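Side-chain contacts in periplasmic molybdate-binding protein (Azotobacter vinelandii, PDB 1ATG), which binds molybdate or tungstate in a pocket at the interface between its two domains, and as a periplasmic binding protein probably hands the oxyanion to an ABC transporter: residues A18-K23 / M210-G215; P38-I43 / P60-N65; Q42-A47 / Q66-P71; P48-F53 / K198-K203. All blocks are in the same frame, centred on the assembly; numbering follows the deposited sequence.

Contact 1 of 4, residues A18-K23 / M210-G215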
loop_
_atom_site.group_PDB
_atom_site.type_symbol
_atom_site.label_atom_id
_atom_site.label_comp_id
_atom_site.label_asym_id
_atom_site.label_seq_id
_atom_site.Cartn_x
_atom_site.Cartn_y
_atom_site.Cartn_z
ATOM N N ALA A 18 6.058 13.079 -6.069
ATOM C CA ALA A 18 6.933 14.116 -5.532
ATOM C C ALA A 18 7.816 14.689 -6.626
ATOM O O ALA A 18 7.988 15.927 -6.719
ATOM C CB ALA A 18 7.780 13.512 -4.415
ATOM N N GLY A 19 8.367 13.897 -7.526
ATOM C CA GLY A 19 9.188 14.346 -8.637
ATOM C C GLY A 19 8.391 15.287 -9.537
ATOM O O GLY A 19 8.884 16.356 -9.942
ATOM N N GLN A 20 7.157 14.916 -9.869
ATOM C CA GLN A 20 6.328 15.774 -10.708
ATOM C C GLN A 20 5.941 17.047 -9.978
ATOM O O GLN A 20 5.957 18.139 -10.596
ATOM C CB GLN A 20 5.103 14.998 -11.180
ATOM C CG GLN A 20 4.141 15.797 -12.045
ATOM C CD GLN A 20 4.763 16.340 -13.311
ATOM O OE1 GLN A 20 4.258 17.318 -13.892
ATOM N NE2 GLN A 20 5.868 15.781 -13.778
ATOM N N PHE A 21 5.610 16.999 -8.705
ATOM C CA PHE A 21 5.219 18.177 -7.942
ATOM C C PHE A 21 6.383 19.151 -7.872
ATOM O O PHE A 21 6.204 20.377 -7.953
ATOM C CB PHE A 21 4.748 17.757 -6.552
ATOM C CG PHE A 21 4.244 18.858 -5.667
ATOM C CD1 PHE A 21 3.062 19.527 -5.959
ATOM C CD2 PHE A 21 4.945 19.220 -4.527
ATOM C CE1 PHE A 21 2.595 20.525 -5.128
ATOM C CE2 PHE A 21 4.478 20.221 -3.698
ATOM C CZ PHE A 21 3.302 20.883 -3.998
ATOM N N ALA A 22 7.598 18.622 -7.721
ATOM C CA ALA A 22 8.808 19.447 -7.698
ATOM C C ALA A 22 9.054 20.088 -9.049
ATOM O O ALA A 22 9.358 21.301 -9.109
ATOM C CB ALA A 22 9.982 18.566 -7.286
ATOM N N LYS A 23 8.907 19.374 -10.144
ATOM C CA LYS A 23 9.076 19.944 -11.473
ATOM C C LYS A 23 8.083 21.086 -11.670
ATOM O O LYS A 23 8.434 22.154 -12.198
ATOM C CB LYS A 23 8.874 18.881 -12.545
ATOM C CG LYS A 23 8.792 19.341 -13.984
ATOM C CD LYS A 23 8.536 18.194 -14.947
ATOM C CE LYS A 23 8.404 18.674 -16.382
ATOM N NZ LYS A 23 9.723 19.023 -16.979
ATOM N N MET A 210 -1.972 18.477 -0.955
ATOM C CA MET A 210 -3.178 17.666 -0.851
ATOM C C MET A 210 -4.156 18.006 -1.974
ATOM O O MET A 210 -4.811 17.116 -2.522
ATOM C CB MET A 210 -3.815 17.797 0.525
ATOM C CG MET A 210 -2.977 17.171 1.635
ATOM S SD MET A 210 -2.990 15.370 1.669
ATOM C CE MET A 210 -4.393 15.117 2.765
ATOM N N SER A 211 -4.244 19.288 -2.339
ATOM C CA SER A 211 -5.082 19.709 -3.454
ATOM C C SER A 211 -4.517 19.183 -4.771
ATOM O O SER A 211 -5.232 18.633 -5.604
ATOM C CB SER A 211 -5.206 21.235 -3.531
ATOM O OG SER A 211 -5.837 21.630 -4.745
ATOM N N TRP A 212 -3.209 19.282 -4.937
ATOM C CA TRP A 212 -2.521 18.806 -6.125
ATOM C C TRP A 212 -2.708 17.302 -6.323
ATOM O O TRP A 212 -2.890 16.804 -7.431
ATOM C CB TRP A 212 -1.026 19.140 -6.036
ATOM C CG TRP A 212 -0.268 18.703 -7.255
ATOM C CD1 TRP A 212 -0.121 19.374 -8.434
ATOM C CD2 TRP A 212 0.465 17.480 -7.392
ATOM N NE1 TRP A 212 0.629 18.627 -9.304
ATOM C CE2 TRP A 212 1.014 17.459 -8.683
ATOM C CE3 TRP A 212 0.699 16.383 -6.544
ATOM C CZ2 TRP A 212 1.780 16.405 -9.156
ATOM C CZ3 TRP A 212 1.477 15.344 -7.018
ATOM C CH2 TRP A 212 2.007 15.350 -8.308
ATOM N N MET A 213 -2.718 16.552 -5.206
ATOM C CA MET A 213 -2.936 15.115 -5.248
ATOM C C MET A 213 -4.262 14.697 -5.852
ATOM O O MET A 213 -4.400 13.544 -6.280
ATOM C CB MET A 213 -2.862 14.550 -3.825
ATOM C CG MET A 213 -1.433 14.410 -3.321
ATOM S SD MET A 213 -0.479 13.135 -4.164
ATOM C CE MET A 213 -1.515 11.693 -3.893
ATOM N N LYS A 214 -5.230 15.615 -5.895
ATOM C CA LYS A 214 -6.526 15.347 -6.489
ATOM C C LYS A 214 -6.596 15.808 -7.943
ATOM O O LYS A 214 -7.592 15.562 -8.606
ATOM C CB LYS A 214 -7.623 16.111 -5.714
ATOM C CG LYS A 214 -7.662 15.785 -4.228
ATOM C CD LYS A 214 -8.591 16.724 -3.466
ATOM C CE LYS A 214 -8.623 16.400 -1.983
ATOM N NZ LYS A 214 -7.393 16.829 -1.276
ATOM N N GLY A 215 -5.573 16.495 -8.428
ATOM C CA GLY A 215 -5.556 17.083 -9.760
ATOM C C GLY A 215 -5.236 16.083 -10.841
ATOM O O GLY A 215 -4.868 14.923 -10.597
#

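Contact 2 of 4, residues P38-I43 / P60-N65. With EDO (1,2-ethanediol), chain F.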
loop_
_atom_site.group_PDB
_atom_site.type_symbol
_atom_site.label_atom_id
_atom_site.label_comp_id
_atom_site.label_asym_id
_atom_site.label_seq_id
_atom_site.Cartn_x
_atom_site.Cartn_y
_atom_site.Cartn_z
ATOM N N PRO A 38 2.310 1.147 12.357
ATOM C CA PRO A 38 3.440 1.794 13.009
ATOM C C PRO A 38 3.515 3.275 12.683
ATOM O O PRO A 38 3.860 4.085 13.568
ATOM C CB PRO A 38 4.677 1.040 12.558
ATOM C CG PRO A 38 4.184 -0.223 11.968
ATOM C CD PRO A 38 2.742 -0.048 11.598
ATOM N N VAL A 39 3.219 3.675 11.438
ATOM C CA VAL A 39 3.244 5.106 11.114
ATOM C C VAL A 39 2.170 5.839 11.904
ATOM O O VAL A 39 2.467 6.922 12.448
ATOM C CB VAL A 39 3.117 5.345 9.605
ATOM C CG1 VAL A 39 2.947 6.833 9.303
ATOM C CG2 VAL A 39 4.325 4.808 8.863
ATOM N N TYR A 40 0.984 5.287 12.012
ATOM C CA TYR A 40 -0.069 5.859 12.841
ATOM C C TYR A 40 0.458 6.040 14.272
ATOM O O TYR A 40 0.262 7.106 14.857
ATOM C CB TYR A 40 -1.276 4.917 12.843
ATOM C CG TYR A 40 -2.233 5.191 13.984
ATOM C CD1 TYR A 40 -3.202 6.181 13.872
ATOM C CD2 TYR A 40 -2.157 4.486 15.181
ATOM C CE1 TYR A 40 -4.066 6.464 14.914
ATOM C CE2 TYR A 40 -3.016 4.758 16.226
ATOM C CZ TYR A 40 -3.969 5.744 16.087
ATOM O OH TYR A 40 -4.820 6.009 17.141
ATOM N N ALA A 41 1.080 4.988 14.816
ATOM C CA ALA A 41 1.577 5.078 16.194
ATOM C C ALA A 41 2.647 6.135 16.338
ATOM O O ALA A 41 2.698 6.816 17.390
ATOM C CB ALA A 41 2.069 3.724 16.671
ATOM N N GLN A 42 3.513 6.307 15.360
ATOM C CA GLN A 42 4.531 7.336 15.388
ATOM C C GLN A 42 3.869 8.706 15.385
ATOM O O GLN A 42 4.321 9.599 16.121
ATOM C CB GLN A 42 5.469 7.225 14.189
ATOM C CG GLN A 42 6.451 6.065 14.247
ATOM C CD GLN A 42 7.219 5.911 12.949
ATOM O OE1 GLN A 42 8.429 6.115 12.893
ATOM N NE2 GLN A 42 6.504 5.545 11.891
ATOM N N ILE A 43 2.824 8.901 14.582
ATOM C CA ILE A 43 2.131 10.194 14.554
ATOM C C ILE A 43 1.489 10.483 15.898
ATOM O O ILE A 43 1.590 11.639 16.360
ATOM C CB ILE A 43 1.140 10.267 13.381
ATOM C CG1 ILE A 43 1.938 10.262 12.071
ATOM C CG2 ILE A 43 0.252 11.501 13.483
ATOM C CD1 ILE A 43 1.105 9.993 10.826
ATOM N N PRO A 60 -6.205 6.984 9.329
ATOM C CA PRO A 60 -6.597 8.373 9.139
ATOM C C PRO A 60 -7.850 8.714 9.924
ATOM O O PRO A 60 -7.922 9.808 10.523
ATOM C CB PRO A 60 -6.813 8.477 7.627
ATOM C CG PRO A 60 -5.813 7.491 7.099
ATOM C CD PRO A 60 -5.980 6.298 8.030
ATOM N N GLU A 61 -8.869 7.880 9.953
ATOM C CA GLU A 61 -10.098 8.128 10.707
ATOM C C GLU A 61 -9.819 8.237 12.199
ATOM O O GLU A 61 -10.307 9.184 12.851
ATOM C CB GLU A 61 -11.124 7.025 10.473
ATOM C CG GLU A 61 -11.797 7.065 9.117
ATOM C CD GLU A 61 -12.570 5.812 8.765
ATOM O OE1 GLU A 61 -12.448 4.790 9.467
ATOM O OE2 GLU A 61 -13.316 5.847 7.758
ATOM N N LYS A 62 -9.002 7.355 12.756
ATOM C CA LYS A 62 -8.634 7.428 14.167
ATOM C C LYS A 62 -7.870 8.702 14.472
ATOM O O LYS A 62 -8.157 9.362 15.490
ATOM C CB LYS A 62 -7.810 6.204 14.573
ATOM C CG LYS A 62 -8.627 4.928 14.666
ATOM C CD LYS A 62 -7.766 3.680 14.672
ATOM C CE LYS A 62 -7.030 3.467 15.981
ATOM N NZ LYS A 62 -6.001 2.392 15.858
ATOM N N LEU A 63 -6.944 9.114 13.615
ATOM C CA LEU A 63 -6.199 10.347 13.813
ATOM C C LEU A 63 -7.147 11.545 13.808
ATOM O O LEU A 63 -6.981 12.475 14.609
ATOM C CB LEU A 63 -5.134 10.533 12.729
ATOM C CG LEU A 63 -3.964 9.546 12.816
ATOM C CD1 LEU A 63 -3.111 9.679 11.567
ATOM C CD2 LEU A 63 -3.145 9.773 14.084
ATOM N N ASP A 64 -8.130 11.541 12.913
ATOM C CA ASP A 64 -9.104 12.629 12.841
ATOM C C ASP A 64 -9.917 12.681 14.127
ATOM O O ASP A 64 -10.064 13.742 14.750
ATOM C CB ASP A 64 -10.009 12.431 11.632
ATOM C CG ASP A 64 -10.469 13.703 10.956
ATOM O OD1 ASP A 64 -10.326 14.802 11.538
ATOM O OD2 ASP A 64 -10.979 13.612 9.815
ATOM N N ASN A 65 -10.440 11.543 14.569
ATOM C CA ASN A 65 -11.232 11.435 15.781
ATOM C C ASN A 65 -10.469 11.826 17.040
ATOM O O ASN A 65 -11.044 12.424 17.956
ATOM C CB ASN A 65 -11.742 10.000 15.965
ATOM C CG ASN A 65 -12.722 9.558 14.906
ATOM O OD1 ASN A 65 -13.282 10.373 14.173
ATOM N ND2 ASN A 65 -12.923 8.245 14.819
HETATM C C1 EDO F . 8.323 5.746 9.193
HETATM O O1 EDO F . 7.863 6.978 9.977
HETATM C C2 EDO F . 9.840 5.498 9.163
HETATM O O2 EDO F . 10.352 5.354 10.636
#

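Contact 3 of 4, residues Q42-A47 / Q66-P71. With EDO (1,2-ethanediol), chain F.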
loop_
_atom_site.group_PDB
_atom_site.type_symbol
_atom_site.label_atom_id
_atom_site.label_comp_id
_atom_site.label_asym_id
_atom_site.label_seq_id
_atom_site.Cartn_x
_atom_site.Cartn_y
_atom_site.Cartn_z
ATOM N N GLN A 42 3.513 6.307 15.360
ATOM C CA GLN A 42 4.531 7.336 15.388
ATOM C C GLN A 42 3.869 8.706 15.385
ATOM O O GLN A 42 4.321 9.599 16.121
ATOM C CB GLN A 42 5.469 7.225 14.189
ATOM C CG GLN A 42 6.451 6.065 14.247
ATOM C CD GLN A 42 7.219 5.911 12.949
ATOM O OE1 GLN A 42 8.429 6.115 12.893
ATOM N NE2 GLN A 42 6.504 5.545 11.891
ATOM N N ILE A 43 2.824 8.901 14.582
ATOM C CA ILE A 43 2.131 10.194 14.554
ATOM C C ILE A 43 1.489 10.483 15.898
ATOM O O ILE A 43 1.590 11.639 16.360
ATOM C CB ILE A 43 1.140 10.267 13.381
ATOM C CG1 ILE A 43 1.938 10.262 12.071
ATOM C CG2 ILE A 43 0.252 11.501 13.483
ATOM C CD1 ILE A 43 1.105 9.993 10.826
ATOM N N VAL A 44 0.808 9.520 16.494
ATOM C CA VAL A 44 0.200 9.707 17.814
ATOM C C VAL A 44 1.288 10.019 18.835
ATOM O O VAL A 44 1.039 10.773 19.793
ATOM C CB VAL A 44 -0.586 8.460 18.251
ATOM C CG1 VAL A 44 -1.022 8.518 19.715
ATOM C CG2 VAL A 44 -1.813 8.220 17.377
ATOM N N ASN A 45 2.493 9.499 18.652
ATOM C CA ASN A 45 3.644 9.769 19.492
ATOM C C ASN A 45 4.398 11.015 19.057
ATOM O O ASN A 45 5.574 11.208 19.340
ATOM C CB ASN A 45 4.574 8.549 19.505
ATOM C CG ASN A 45 5.638 8.609 20.585
ATOM O OD1 ASN A 45 5.320 9.005 21.717
ATOM N ND2 ASN A 45 6.860 8.210 20.277
ATOM N N GLY A 46 3.739 11.937 18.352
ATOM C CA GLY A 46 4.259 13.210 17.966
ATOM C C GLY A 46 5.234 13.340 16.836
ATOM O O GLY A 46 5.867 14.396 16.679
ATOM N N ALA A 47 5.414 12.308 16.008
ATOM C CA ALA A 47 6.339 12.378 14.882
ATOM C C ALA A 47 6.025 13.611 14.037
ATOM O O ALA A 47 4.877 13.851 13.671
ATOM C CB ALA A 47 6.253 11.136 14.009
ATOM N N GLN A 66 -9.189 11.492 17.116
ATOM C CA GLN A 66 -8.349 11.772 18.264
ATOM C C GLN A 66 -7.723 13.159 18.267
ATOM O O GLN A 66 -6.976 13.495 19.191
ATOM C CB GLN A 66 -7.238 10.712 18.349
ATOM C CG GLN A 66 -7.790 9.324 18.624
ATOM C CD GLN A 66 -6.957 8.201 18.044
ATOM O OE1 GLN A 66 -5.842 8.413 17.574
ATOM N NE2 GLN A 66 -7.527 7.002 18.085
ATOM N N GLY A 67 -7.970 13.959 17.246
ATOM C CA GLY A 67 -7.477 15.313 17.153
ATOM C C GLY A 67 -6.083 15.481 16.594
ATOM O O GLY A 67 -5.521 16.574 16.685
ATOM N N PHE A 68 -5.516 14.433 15.990
ATOM C CA PHE A 68 -4.175 14.541 15.437
ATOM C C PHE A 68 -4.181 14.990 13.979
ATOM O O PHE A 68 -3.143 15.420 13.483
ATOM C CB PHE A 68 -3.445 13.192 15.524
ATOM C CG PHE A 68 -3.045 12.839 16.926
ATOM C CD1 PHE A 68 -1.907 13.399 17.473
ATOM C CD2 PHE A 68 -3.799 11.959 17.685
ATOM C CE1 PHE A 68 -1.522 13.094 18.769
ATOM C CE2 PHE A 68 -3.415 11.645 18.977
ATOM C CZ PHE A 68 -2.287 12.223 19.514
ATOM N N ALA A 69 -5.312 14.834 13.310
ATOM C CA ALA A 69 -5.418 15.217 11.905
ATOM C C ALA A 69 -6.076 16.583 11.754
ATOM O O ALA A 69 -6.957 16.932 12.543
ATOM C CB ALA A 69 -6.216 14.172 11.129
ATOM N N LEU A 70 -5.641 17.352 10.758
ATOM C CA LEU A 70 -6.271 18.656 10.515
ATOM C C LEU A 70 -7.694 18.386 10.053
ATOM O O LEU A 70 -7.920 17.662 9.080
ATOM C CB LEU A 70 -5.472 19.426 9.471
ATOM C CG LEU A 70 -5.939 20.837 9.112
ATOM C CD1 LEU A 70 -5.606 21.793 10.252
ATOM C CD2 LEU A 70 -5.310 21.310 7.812
ATOM N N PRO A 71 -8.685 18.929 10.754
ATOM C CA PRO A 71 -10.077 18.724 10.406
ATOM C C PRO A 71 -10.353 19.069 8.950
ATOM O O PRO A 71 -9.816 20.045 8.429
ATOM C CB PRO A 71 -10.835 19.625 11.374
ATOM C CG PRO A 71 -9.910 19.803 12.533
ATOM C CD PRO A 71 -8.519 19.793 11.951
HETATM C C1 EDO F . 8.323 5.746 9.193
HETATM O O1 EDO F . 7.863 6.978 9.977
HETATM C C2 EDO F . 9.840 5.498 9.163
HETATM O O2 EDO F . 10.352 5.354 10.636
#

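Contact 4 of 4, residues P48-F53 / K198-K203. With EDO (1,2-ethanediol), chain F.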
loop_
_atom_site.group_PDB
_atom_site.type_symbol
_atom_site.label_atom_id
_atom_site.label_comp_id
_atom_site.label_asym_id
_atom_site.label_seq_id
_atom_site.Cartn_x
_atom_site.Cartn_y
_atom_site.Cartn_z
ATOM N N PRO A 48 7.046 14.383 13.704
ATOM C CA PRO A 48 6.880 15.639 12.997
ATOM C C PRO A 48 6.719 15.511 11.494
ATOM O O PRO A 48 7.564 15.959 10.721
ATOM C CB PRO A 48 8.122 16.436 13.405
ATOM C CG PRO A 48 9.167 15.397 13.584
ATOM C CD PRO A 48 8.458 14.183 14.126
ATOM N N TYR A 49 5.615 14.897 11.083
ATOM C CA TYR A 49 5.291 14.768 9.666
ATOM C C TYR A 49 4.192 15.787 9.357
ATOM O O TYR A 49 3.417 16.154 10.236
ATOM C CB TYR A 49 4.811 13.361 9.327
ATOM C CG TYR A 49 5.871 12.288 9.439
ATOM C CD1 TYR A 49 7.016 12.361 8.669
ATOM C CD2 TYR A 49 5.727 11.206 10.299
ATOM C CE1 TYR A 49 8.005 11.397 8.737
ATOM C CE2 TYR A 49 6.705 10.224 10.365
ATOM C CZ TYR A 49 7.835 10.332 9.597
ATOM O OH TYR A 49 8.814 9.361 9.663
ATOM N N ASN A 50 4.118 16.206 8.100
ATOM C CA ASN A 50 3.090 17.139 7.668
ATOM C C ASN A 50 1.874 16.439 7.072
ATOM O O ASN A 50 0.740 16.858 7.246
ATOM C CB ASN A 50 3.669 18.100 6.617
ATOM C CG ASN A 50 4.807 18.917 7.224
ATOM O OD1 ASN A 50 5.899 18.960 6.696
ATOM N ND2 ASN A 50 4.483 19.537 8.348
ATOM N N VAL A 51 2.138 15.362 6.317
ATOM C CA VAL A 51 1.120 14.609 5.598
ATOM C C VAL A 51 1.370 13.099 5.775
ATOM O O VAL A 51 2.519 12.679 5.744
ATOM C CB VAL A 51 1.166 14.930 4.089
ATOM C CG1 VAL A 51 0.246 14.041 3.257
ATOM C CG2 VAL A 51 0.831 16.390 3.787
ATOM N N PHE A 52 0.280 12.365 5.913
ATOM C CA PHE A 52 0.328 10.916 6.043
ATOM C C PHE A 52 -0.598 10.285 4.992
ATOM O O PHE A 52 -1.778 10.569 4.954
ATOM C CB PHE A 52 -0.114 10.492 7.443
ATOM C CG PHE A 52 -0.361 9.035 7.697
ATOM C CD1 PHE A 52 0.402 8.005 7.164
ATOM C CD2 PHE A 52 -1.404 8.690 8.543
ATOM C CE1 PHE A 52 0.109 6.683 7.464
ATOM C CE2 PHE A 52 -1.686 7.367 8.850
ATOM C CZ PHE A 52 -0.921 6.359 8.310
ATOM N N PHE A 53 -0.007 9.377 4.204
ATOM C CA PHE A 53 -0.721 8.526 3.269
ATOM C C PHE A 53 -0.817 7.120 3.886
ATOM O O PHE A 53 0.202 6.427 4.006
ATOM C CB PHE A 53 -0.001 8.419 1.929
ATOM C CG PHE A 53 -0.030 9.697 1.141
ATOM C CD1 PHE A 53 -1.143 10.076 0.418
ATOM C CD2 PHE A 53 1.077 10.528 1.137
ATOM C CE1 PHE A 53 -1.177 11.258 -0.291
ATOM C CE2 PHE A 53 1.067 11.717 0.413
ATOM C CZ PHE A 53 -0.065 12.074 -0.298
ATOM N N LYS A 198 -2.397 17.734 12.079
ATOM C CA LYS A 198 -2.834 19.007 12.646
ATOM C C LYS A 198 -1.743 19.940 13.117
ATOM O O LYS A 198 -1.840 21.165 12.942
ATOM C CB LYS A 198 -3.814 18.744 13.800
ATOM C CG LYS A 198 -4.642 19.952 14.225
ATOM C CD LYS A 198 -5.836 19.496 15.056
ATOM C CE LYS A 198 -6.477 20.637 15.821
ATOM N NZ LYS A 198 -7.596 20.148 16.681
ATOM N N SER A 199 -0.672 19.427 13.691
ATOM C CA SER A 199 0.444 20.178 14.217
ATOM C C SER A 199 1.420 20.685 13.173
ATOM O O SER A 199 2.440 21.290 13.521
ATOM C CB SER A 199 1.198 19.278 15.215
ATOM O OG SER A 199 1.838 18.209 14.542
ATOM N N THR A 200 1.178 20.439 11.884
ATOM C CA THR A 200 2.088 20.867 10.845
ATOM C C THR A 200 2.490 22.337 10.960
ATOM O O THR A 200 1.657 23.202 11.225
ATOM C CB THR A 200 1.464 20.648 9.447
ATOM O OG1 THR A 200 2.373 21.136 8.460
ATOM C CG2 THR A 200 0.133 21.365 9.311
ATOM N N ALA A 201 3.754 22.604 10.646
ATOM C CA ALA A 201 4.243 23.985 10.626
ATOM C C ALA A 201 4.300 24.492 9.188
ATOM O O ALA A 201 4.889 25.528 8.880
ATOM C CB ALA A 201 5.610 24.058 11.285
ATOM N N GLU A 202 3.712 23.726 8.266
ATOM C CA GLU A 202 3.665 24.060 6.850
ATOM C C GLU A 202 2.253 23.813 6.318
ATOM O O GLU A 202 2.046 23.147 5.294
ATOM C CB GLU A 202 4.672 23.234 6.056
ATOM C CG GLU A 202 6.140 23.534 6.263
ATOM C CD GLU A 202 6.665 24.688 5.438
ATOM O OE1 GLU A 202 5.902 25.636 5.153
ATOM O OE2 GLU A 202 7.859 24.659 5.069
ATOM N N LYS A 203 1.252 24.336 7.009
ATOM C CA LYS A 203 -0.145 24.138 6.674
ATOM C C LYS A 203 -0.499 24.488 5.235
ATOM O O LYS A 203 -1.165 23.702 4.551
ATOM C CB LYS A 203 -1.055 24.931 7.620
ATOM C CG LYS A 203 -2.510 24.499 7.559
ATOM C CD LYS A 203 -3.362 25.283 8.546
ATOM C CE LYS A 203 -4.839 24.970 8.363
ATOM N NZ LYS A 203 -5.399 25.630 7.151
HETATM C C1 EDO F . 8.323 5.746 9.193
HETATM O O1 EDO F . 7.863 6.978 9.977
HETATM C C2 EDO F . 9.840 5.498 9.163
HETATM O O2 EDO F . 10.352 5.354 10.636
HETATM O O HOH W 1 3.791 17.865 12.477
HETATM O O HOH W 2 5.836 20.662 10.350
#

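Contact 1 of 4, residues A18-K23 / M210-G215
The indole of W212 has F21 on one face and Q20 at its rim. Over that face F21 CB sits almost on the normal of the six-membered ring, 4.0 Å from its centroid and 7° off the perpendicular, a CH-pi contact. Further along, F21 CD1 comes down to 3.6 Å from W212 CD2, near the shared bond of the indole. The phenyl plane is tilted by 57° to the five-membered ring, so the two aromatics meet obliquely as their side chains slide past each other in opposite directions. In the plane of the indole, Q20 CG reaches the benzo edge, 3.8 Å from W212 CZ2; the bend of the Q20 chain at chi2 (59°) turns its amide back to Q24. Q24 also accepts from W212 NE1, which fixes the rotation of the indole, while F209 meets F21 edge-to-face. W212 opens a type I turn ending at G215, the N-cap of helix 216-224, whose A218 touches the indole as well. This is aromatic helix-to-helix packing in an alpha/beta domain of the type 2 periplasmic binding protein fold, joining helix 11-25, early in the chain, to the end of helix 203-212, the last helix but one.

Contact 2 of 4, residues P38-I43 / P60-N65
Y40 and L63 carry a mainly apolar contact between two neighbouring, nearly parallel helices, 36-44 and 58-65, on one face of the central sheet. The segment axes approach to 10.7 Å and cross at -15°. L63 CD2 comes within 3.5 Å of Y40 CE1, obliquely to the ring, as the two side chains run past each other in opposite directions. The same methyl meets I43 CG2 at 3.9 Å. On the other side of the ring plane K62 crosses the tyrosine at about a right angle. Its chain bends at chi3 (73°) and carries NZ back over the ring, 4.3 Å from the Y40 centroid and 32° off the normal, an off-centre cation-pi contact. These helices belong to successive beta-alpha-beta crossovers, 29-34 to 51-53 and 51-53 to 75-86, which explains why they run in the same direction; V39, I43 and L63 all rest on F52 of the strand between them. Helix 36-44 starts at S36 of the anion pocket, and the Y40 side chain lies about 9 Å from the bound tungstate. The phenol oxygen of Y40 packs 3.6 Å from K62 CE and hydrogen-bonds to Q66 OE1, just beyond helix 58-65. Beside the contact, Q42 OE1, in the one of its two conformers considered here, accepts from O2 of a 1,2-ethanediol probably left from crystallisation, at 3.1 Å.

Contact 3 of 4, residues Q42-A47 / Q66-P71
V44 and F68 meet where two helices end, each in a Schellman motif: G46 is the C-prime residue that closes helix 36-44, and G67 plays the same part after helix 58-65. Both glycines have positive phi. In the first cap the backbone bonds are A47 N to Q42 O, 2.9 Å, and G46 N to I43 O; in the second, F68 N comes back to L63 O. The main contact between the ends is CH-pi: V44 CA stands over one face of the F68 ring, 4.0 Å from the centroid and 17° off the normal, displaced toward the rim. F68 CG lies anti to the carbonyl carbon (chi1 -72°), which turns the phenyl against the last turn of helix 36-44. Apolar contact adds V44 CG1, 3.9 Å from F68 CZ, with the two side chains crossing at about a right angle. L63 packs on both V44 and F68 from helix 58-65. With an alanine in place of F68, V44 would probably lose the ring face under its CA and a gap would open between the two helix ends. Among the polar atoms, V44 O lies against the ring 3.6 Å from F68 CE1, and I43 O approaches it obliquely. Q66 crosses V44 at about a right angle, its OE1, hydrogen-bonded to Y40 OH, 4.0 Å from V44 CG2.

Contact 4 of 4, residues P48-F53 / K198-K203
N50 and T200 cross at about a right angle, the amide nitrogen of one pointing at the hydroxyl of the other: N50 ND2 lies 2.6 Å from T200 OG1 and 3.4 Å from T200 CB. Each group is also fixed from its own side. T200 carries OG1 anti to its backbone N (chi1 178°), where it accepts from E202 N at 2.9 Å in a fairly straight bond (159°). N50 OD1 accepts from K3 N of the neighbouring strand 2-7, so the amide is held with its nitrogen toward the loop. Two waters bridge the segments as well. One molecule accepts from N50 ND2 at 2.7 Å and also from A201 N; another donates to Y49 O at 2.8 Å and is hydrogen-bonded to S199 OG. The Y49 ring leaves in a different direction, and its OH pairs with O1 of the ethanediol at 2.6 Å. Were T200 a valine, E202 N would probably be left without its acceptor, and N50 ND2 would face a methyl group instead of a hydroxyl. The backbone of N50 bonds to both K3 and T197, placing this residue just before strand 51-53, between strand 2-7 and the end of strand 191-196. On the other side the bond from E202 N to T200 OG1 defines an ST turn, which leads through the N-cap residue E202 into helix 203-212.

Overall arrangement
From the N terminus, helix 11-25 comes first, and its contact 1 with the end of helix 203-212 closes the longest loop, with the other three contacts lying within it. Contacts 2 and 3 start together on helix 36-44 and close short loops, the first onto helix 58-65 and the second onto the turn after it; strand 51-53 lies between. Contact 4 leaves that stretch for the loop at 198-203, so it crosses both. F52 faces contact 2, whereas V51 and F53 touch M210 and M213 of contact 1, placing the two helix layers on opposite faces of the sheet. F68 O to K198 N links contacts 3 and 4.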